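Local coordinates for protein RNA-dependent RNA Polymerase (Bombyx mori cytoplasmic polyhedrosis virus, PDB 6TZ0) that catalyses RNA-templated RNA synthesis, making the viral plus strands in transcription and the complementary minus strands in genome replication, at residues A151-L156 with Y165-Y170; V158-T163 with T215-G220. All blocks are in the same frame, centred on the assembly; numbering follows the deposited sequence.

Interaction 1: A151-L156 with Y165-Y170; sequences AVIASL and YPLRTY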
loop_
_atom_site.group_PDB
_atom_site.type_symbol
_atom_site.label_atom_id
_atom_site.label_comp_id
_atom_site.label_asym_id
_atom_site.label_seq_id
_atom_site.Cartn_x
_atom_site.Cartn_y
_atom_site.Cartn_z
ATOM N N ALA A 151 27.167 9.741 20.627
ATOM C CA ALA A 151 27.317 8.287 20.623
ATOM C C ALA A 151 28.281 7.826 19.537
ATOM O O ALA A 151 29.147 6.976 19.793
ATOM C CB ALA A 151 25.956 7.621 20.453
ATOM N N VAL A 152 28.170 8.408 18.337
ATOM C CA VAL A 152 29.063 8.040 17.235
ATOM C C VAL A 152 30.509 8.429 17.547
ATOM O O VAL A 152 31.439 7.623 17.376
ATOM C CB VAL A 152 28.582 8.677 15.918
ATOM C CG1 VAL A 152 29.560 8.409 14.801
ATOM C CG2 VAL A 152 27.240 8.128 15.541
ATOM N N ILE A 153 30.713 9.651 18.048
ATOM C CA ILE A 153 32.064 10.133 18.337
ATOM C C ILE A 153 32.680 9.376 19.515
ATOM O O ILE A 153 33.876 9.054 19.499
ATOM C CB ILE A 153 32.031 11.658 18.563
ATOM C CG1 ILE A 153 31.627 12.378 17.275
ATOM C CG2 ILE A 153 33.352 12.190 19.047
ATOM C CD1 ILE A 153 32.559 12.148 16.122
ATOM N N ALA A 154 31.865 9.021 20.517
ATOM C CA ALA A 154 32.345 8.232 21.648
ATOM C C ALA A 154 32.773 6.835 21.224
ATOM O O ALA A 154 33.802 6.325 21.690
ATOM C CB ALA A 154 31.257 8.137 22.709
ATOM N N SER A 155 31.996 6.209 20.331
ATOM C CA SER A 155 32.360 4.888 19.830
ATOM C C SER A 155 33.656 4.930 19.033
ATOM O O SER A 155 34.519 4.057 19.198
ATOM C CB SER A 155 31.230 4.328 18.975
ATOM O OG SER A 155 31.100 5.091 17.795
ATOM N N LEU A 156 33.819 5.953 18.183
ATOM C CA LEU A 156 35.056 6.096 17.415
ATOM C C LEU A 156 36.261 6.349 18.316
ATOM O O LEU A 156 37.354 5.827 18.058
ATOM C CB LEU A 156 34.903 7.220 16.400
ATOM C CG LEU A 156 34.049 7.029 15.157
ATOM C CD1 LEU A 156 33.671 8.366 14.610
ATOM C CD2 LEU A 156 34.869 6.312 14.124
ATOM N N TYR A 165 41.272 12.038 14.364
ATOM C CA TYR A 165 40.774 11.483 13.114
ATOM C C TYR A 165 39.888 12.543 12.466
ATOM O O TYR A 165 39.330 13.393 13.169
ATOM C CB TYR A 165 40.030 10.150 13.350
ATOM C CG TYR A 165 38.892 10.185 14.332
ATOM C CD1 TYR A 165 37.602 10.489 13.926
ATOM C CD2 TYR A 165 39.107 9.887 15.665
ATOM C CE1 TYR A 165 36.571 10.516 14.824
ATOM C CE2 TYR A 165 38.084 9.912 16.564
ATOM C CZ TYR A 165 36.817 10.226 16.141
ATOM O OH TYR A 165 35.790 10.260 17.048
ATOM N N PRO A 166 39.781 12.554 11.121
ATOM C CA PRO A 166 39.241 13.750 10.432
ATOM C C PRO A 166 37.786 14.097 10.707
ATOM O O PRO A 166 37.365 15.232 10.427
ATOM C CB PRO A 166 39.433 13.399 8.955
ATOM C CG PRO A 166 40.518 12.434 8.933
ATOM C CD PRO A 166 40.381 11.620 10.151
ATOM N N LEU A 167 37.002 13.165 11.245
ATOM C CA LEU A 167 35.595 13.459 11.479
ATOM C C LEU A 167 35.430 14.432 12.641
ATOM O O LEU A 167 34.458 15.194 12.685
ATOM C CB LEU A 167 34.819 12.162 11.712
ATOM C CG LEU A 167 33.289 12.255 11.732
ATOM C CD1 LEU A 167 32.767 12.734 10.389
ATOM C CD2 LEU A 167 32.654 10.933 12.095
ATOM N N ARG A 168 36.406 14.473 13.557
ATOM C CA ARG A 168 36.397 15.488 14.606
ATOM C C ARG A 168 36.596 16.883 14.031
ATOM O O ARG A 168 35.932 17.838 14.455
ATOM C CB ARG A 168 37.480 15.204 15.648
ATOM C CG ARG A 168 37.356 13.878 16.342
ATOM C CD ARG A 168 36.040 13.756 17.062
ATOM N NE ARG A 168 35.861 14.699 18.158
ATOM C CZ ARG A 168 36.188 14.451 19.421
ATOM N NH1 ARG A 168 36.717 13.286 19.753
ATOM N NH2 ARG A 168 35.976 15.366 20.352
ATOM N N THR A 169 37.498 17.022 13.057
ATOM C CA THR A 169 37.707 18.323 12.439
ATOM C C THR A 169 36.525 18.725 11.578
ATOM O O THR A 169 36.216 19.914 11.495
ATOM C CB THR A 169 38.981 18.330 11.605
ATOM O OG1 THR A 169 38.823 17.442 10.496
ATOM C CG2 THR A 169 40.136 17.862 12.449
ATOM N N TYR A 170 35.835 17.759 10.957
ATOM C CA TYR A 170 34.585 18.089 10.268
ATOM C C TYR A 170 33.506 18.572 11.232
ATOM O O TYR A 170 32.820 19.560 10.946
ATOM C CB TYR A 170 34.076 16.900 9.452
ATOM C CG TYR A 170 34.692 16.802 8.078
ATOM C CD1 TYR A 170 34.259 17.633 7.053
ATOM C CD2 TYR A 170 35.683 15.875 7.796
ATOM C CE1 TYR A 170 34.809 17.557 5.795
ATOM C CE2 TYR A 170 36.238 15.791 6.537
ATOM C CZ TYR A 170 35.794 16.633 5.543
ATOM O OH TYR A 170 36.340 16.557 4.287
#
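The R168 guanidinium takes the methyl CG2 of I153 over one face, 3.4 Å above its plane and displaced toward the rim, while the Y165 ring meets CB of L156 at an oblique angle. One face of that ring also carries R168 CG from its own segment, near the rim. Together these contacts close an antiparallel helical hairpin: helix 145-160 turns through a short loop into helix 166-175, and the axes of 151-156 and 166-170 lie 11.4 Å apart at 152°. Y165 stands just ahead of the second helix, with CG set between its backbone N and carbonyl carbon (chi1 56°), and its ring extends to the first helix until OH is 3.3 Å from I153 O and beside L156 CB. The R168 chain bends at chi2 and chi3, which turns one face of the guanidinium to I153 CG2. Its NH1 forms a salt bridge with D157 and Y165 OH a hydrogen bond to the same carboxylate, so D157, the next residue on helix 145-160 after L156, takes both polar ends. No hydrogen bond joins the two segments directly; the leucines and I153 add apolar contacts. L156 and L167 cross at about a right angle, CD1 against CD2 at 3.7 Å. Behind that leucine, L156 N shares the acceptor V152 O with S155 OG, which reaches it at 2.6 Å from the same face of the carbonyl. I153 CD1 is 4.2 Å from L167 CD2.

Interaction 2: V158-T163 with T215-G220; sequences VWYQTT and TAIMSG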
loop_
_atom_site.group_PDB
_atom_site.type_symbol
_atom_site.label_atom_id
_atom_site.label_comp_id
_atom_site.label_asym_id
_atom_site.label_seq_id
_atom_site.Cartn_x
_atom_site.Cartn_y
_atom_site.Cartn_z
ATOM N N VAL A 158 36.646 5.380 21.543
ATOM C CA VAL A 158 37.006 4.196 22.319
ATOM C C VAL A 158 37.594 3.115 21.416
ATOM O O VAL A 158 38.516 2.392 21.816
ATOM C CB VAL A 158 35.787 3.710 23.124
ATOM C CG1 VAL A 158 36.053 2.403 23.843
ATOM C CG2 VAL A 158 35.433 4.758 24.138
ATOM N N TRP A 159 37.130 3.028 20.165
ATOM C CA TRP A 159 37.703 2.036 19.260
ATOM C C TRP A 159 39.127 2.401 18.857
ATOM O O TRP A 159 40.036 1.570 18.958
ATOM C CB TRP A 159 36.839 1.874 18.015
ATOM C CG TRP A 159 37.286 0.742 17.124
ATOM C CD1 TRP A 159 38.167 0.816 16.088
ATOM C CD2 TRP A 159 36.833 -0.616 17.164
ATOM N NE1 TRP A 159 38.321 -0.412 15.508
ATOM C CE2 TRP A 159 37.508 -1.310 16.146
ATOM C CE3 TRP A 159 35.934 -1.316 17.972
ATOM C CZ2 TRP A 159 37.312 -2.664 15.912
ATOM C CZ3 TRP A 159 35.741 -2.656 17.738
ATOM C CH2 TRP A 159 36.424 -3.317 16.717
ATOM N N TYR A 160 39.351 3.631 18.401
ATOM C CA TYR A 160 40.666 3.978 17.877
ATOM C C TYR A 160 41.628 4.526 18.921
ATOM O O TYR A 160 42.770 4.834 18.570
ATOM C CB TYR A 160 40.520 4.971 16.726
ATOM C CG TYR A 160 40.011 4.310 15.478
ATOM C CD1 TYR A 160 40.886 3.683 14.606
ATOM C CD2 TYR A 160 38.655 4.259 15.200
ATOM C CE1 TYR A 160 40.430 3.060 13.472
ATOM C CE2 TYR A 160 38.188 3.633 14.068
ATOM C CZ TYR A 160 39.083 3.034 13.211
ATOM O OH TYR A 160 38.624 2.411 12.081
ATOM N N GLN A 161 41.177 4.704 20.169
ATOM C CA GLN A 161 41.977 5.085 21.345
ATOM C C GLN A 161 42.624 6.465 21.236
ATOM O O GLN A 161 43.349 6.877 22.143
ATOM C CB GLN A 161 43.054 4.046 21.670
ATOM C CG GLN A 161 42.521 2.703 22.088
ATOM C CD GLN A 161 43.628 1.745 22.465
ATOM O OE1 GLN A 161 44.801 2.108 22.474
ATOM N NE2 GLN A 161 43.265 0.501 22.737
ATOM N N THR A 162 42.390 7.195 20.148
ATOM C CA THR A 162 42.949 8.517 19.933
ATOM C C THR A 162 41.821 9.435 19.506
ATOM O O THR A 162 40.723 8.983 19.172
ATOM C CB THR A 162 44.040 8.551 18.852
ATOM O OG1 THR A 162 43.466 8.212 17.586
ATOM C CG2 THR A 162 45.176 7.589 19.168
ATOM N N THR A 163 42.103 10.727 19.510
ATOM C CA THR A 163 41.098 11.709 19.152
ATOM C C THR A 163 41.423 12.459 17.864
ATOM O O THR A 163 40.651 13.335 17.468
ATOM C CB THR A 163 40.907 12.688 20.315
ATOM O OG1 THR A 163 39.789 13.537 20.051
ATOM C CG2 THR A 163 42.150 13.535 20.518
ATOM N N THR A 215 29.186 5.712 11.285
ATOM C CA THR A 215 28.690 4.340 11.256
ATOM C C THR A 215 29.391 3.525 10.176
ATOM O O THR A 215 29.700 2.346 10.380
ATOM C CB THR A 215 27.177 4.355 11.038
ATOM O OG1 THR A 215 26.564 5.112 12.084
ATOM C CG2 THR A 215 26.596 2.957 11.059
ATOM N N ALA A 216 29.676 4.146 9.031
ATOM C CA ALA A 216 30.397 3.461 7.965
ATOM C C ALA A 216 31.849 3.188 8.334
ATOM O O ALA A 216 32.408 2.173 7.909
ATOM C CB ALA A 216 30.326 4.278 6.680
ATOM N N ILE A 217 32.477 4.081 9.103
ATOM C CA ILE A 217 33.828 3.809 9.592
ATOM C C ILE A 217 33.810 2.680 10.617
ATOM O O ILE A 217 34.661 1.782 10.583
ATOM C CB ILE A 217 34.462 5.082 10.174
ATOM C CG1 ILE A 217 34.628 6.144 9.106
ATOM C CG2 ILE A 217 35.832 4.793 10.742
ATOM C CD1 ILE A 217 34.979 7.468 9.697
ATOM N N MET A 218 32.831 2.694 11.530
ATOM C CA MET A 218 32.675 1.611 12.504
ATOM C C MET A 218 32.375 0.273 11.840
ATOM O O MET A 218 32.707 -0.782 12.387
ATOM C CB MET A 218 31.564 1.967 13.492
ATOM C CG MET A 218 31.926 2.998 14.548
ATOM S SD MET A 218 32.919 2.314 15.886
ATOM C CE MET A 218 34.541 2.849 15.403
ATOM N N SER A 219 31.762 0.304 10.664
ATOM C CA SER A 219 31.444 -0.883 9.892
ATOM C C SER A 219 32.653 -1.506 9.208
ATOM O O SER A 219 32.581 -2.664 8.796
ATOM C CB SER A 219 30.402 -0.513 8.844
ATOM O OG SER A 219 29.184 -0.153 9.466
ATOM N N GLY A 220 33.748 -0.773 9.063
ATOM C CA GLY A 220 34.848 -1.248 8.258
ATOM C C GLY A 220 34.696 -0.993 6.779
ATOM O O GLY A 220 35.511 -1.484 5.994
#
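A single methionine serves two neighbouring aromatic residues here: M218 brings its sulfur obliquely to the W159 indole and its terminal methyl against both W159 and Y160. M218 SD is 5.3 Å from the centroid of the W159 five-membered ring and 35° off the ring normal, an oblique Met-aromatic contact. M218 CE reaches 3.6 Å from W159 CB and 4.0 Å from Y160 CE2. Bends at chi2 (-78°) and chi3 (100°) curl the thioether so that it slides past the aromatic side chains in the opposite direction. W159 turns its edge to Y160: W159 CD1 stands 3.4 Å above one face of the Y160 ring, near the rim, and Y160 CG lies in the indole plane. Beyond them, Y160 OH comes to 3.9 Å from I217 CG2. The contact joins the C-terminal turns of helices 145-160 and 206-218; the second is closed by a Schellman motif at G220. R16 adds a cation-pi contact to W159, and H224 meets Y160 edge-to-face. With no hydrogen bond across, the two helix ends are held to each other by methyl, sulfur and ring contacts, whose strength depends on close fit more than on exact direction.

Interactions 1 and 2 both use helix 145-160, and their centres are 8 Å apart. L156 belongs to both neighbourhoods: one methyl works within the hairpin, while L156 CD2 turns to helix 206-218, 3.7 Å from M218 CE and 3.8 Å from I217 CG2. S155 OG, 3.8 Å from M218 SD, extends that seam. R168 NH1, salt-bridged to D157, also packs 3.1 Å from T163 OG1 in the loop between the two hairpin helices. Helix 145-160 is thus covered by helix 166-175 and by the end of 206-218. The I153 side chain lies about 11 Å from that of R147, an ATP-binding residue earlier on the same helix; interaction 2 is away from the annotated sites.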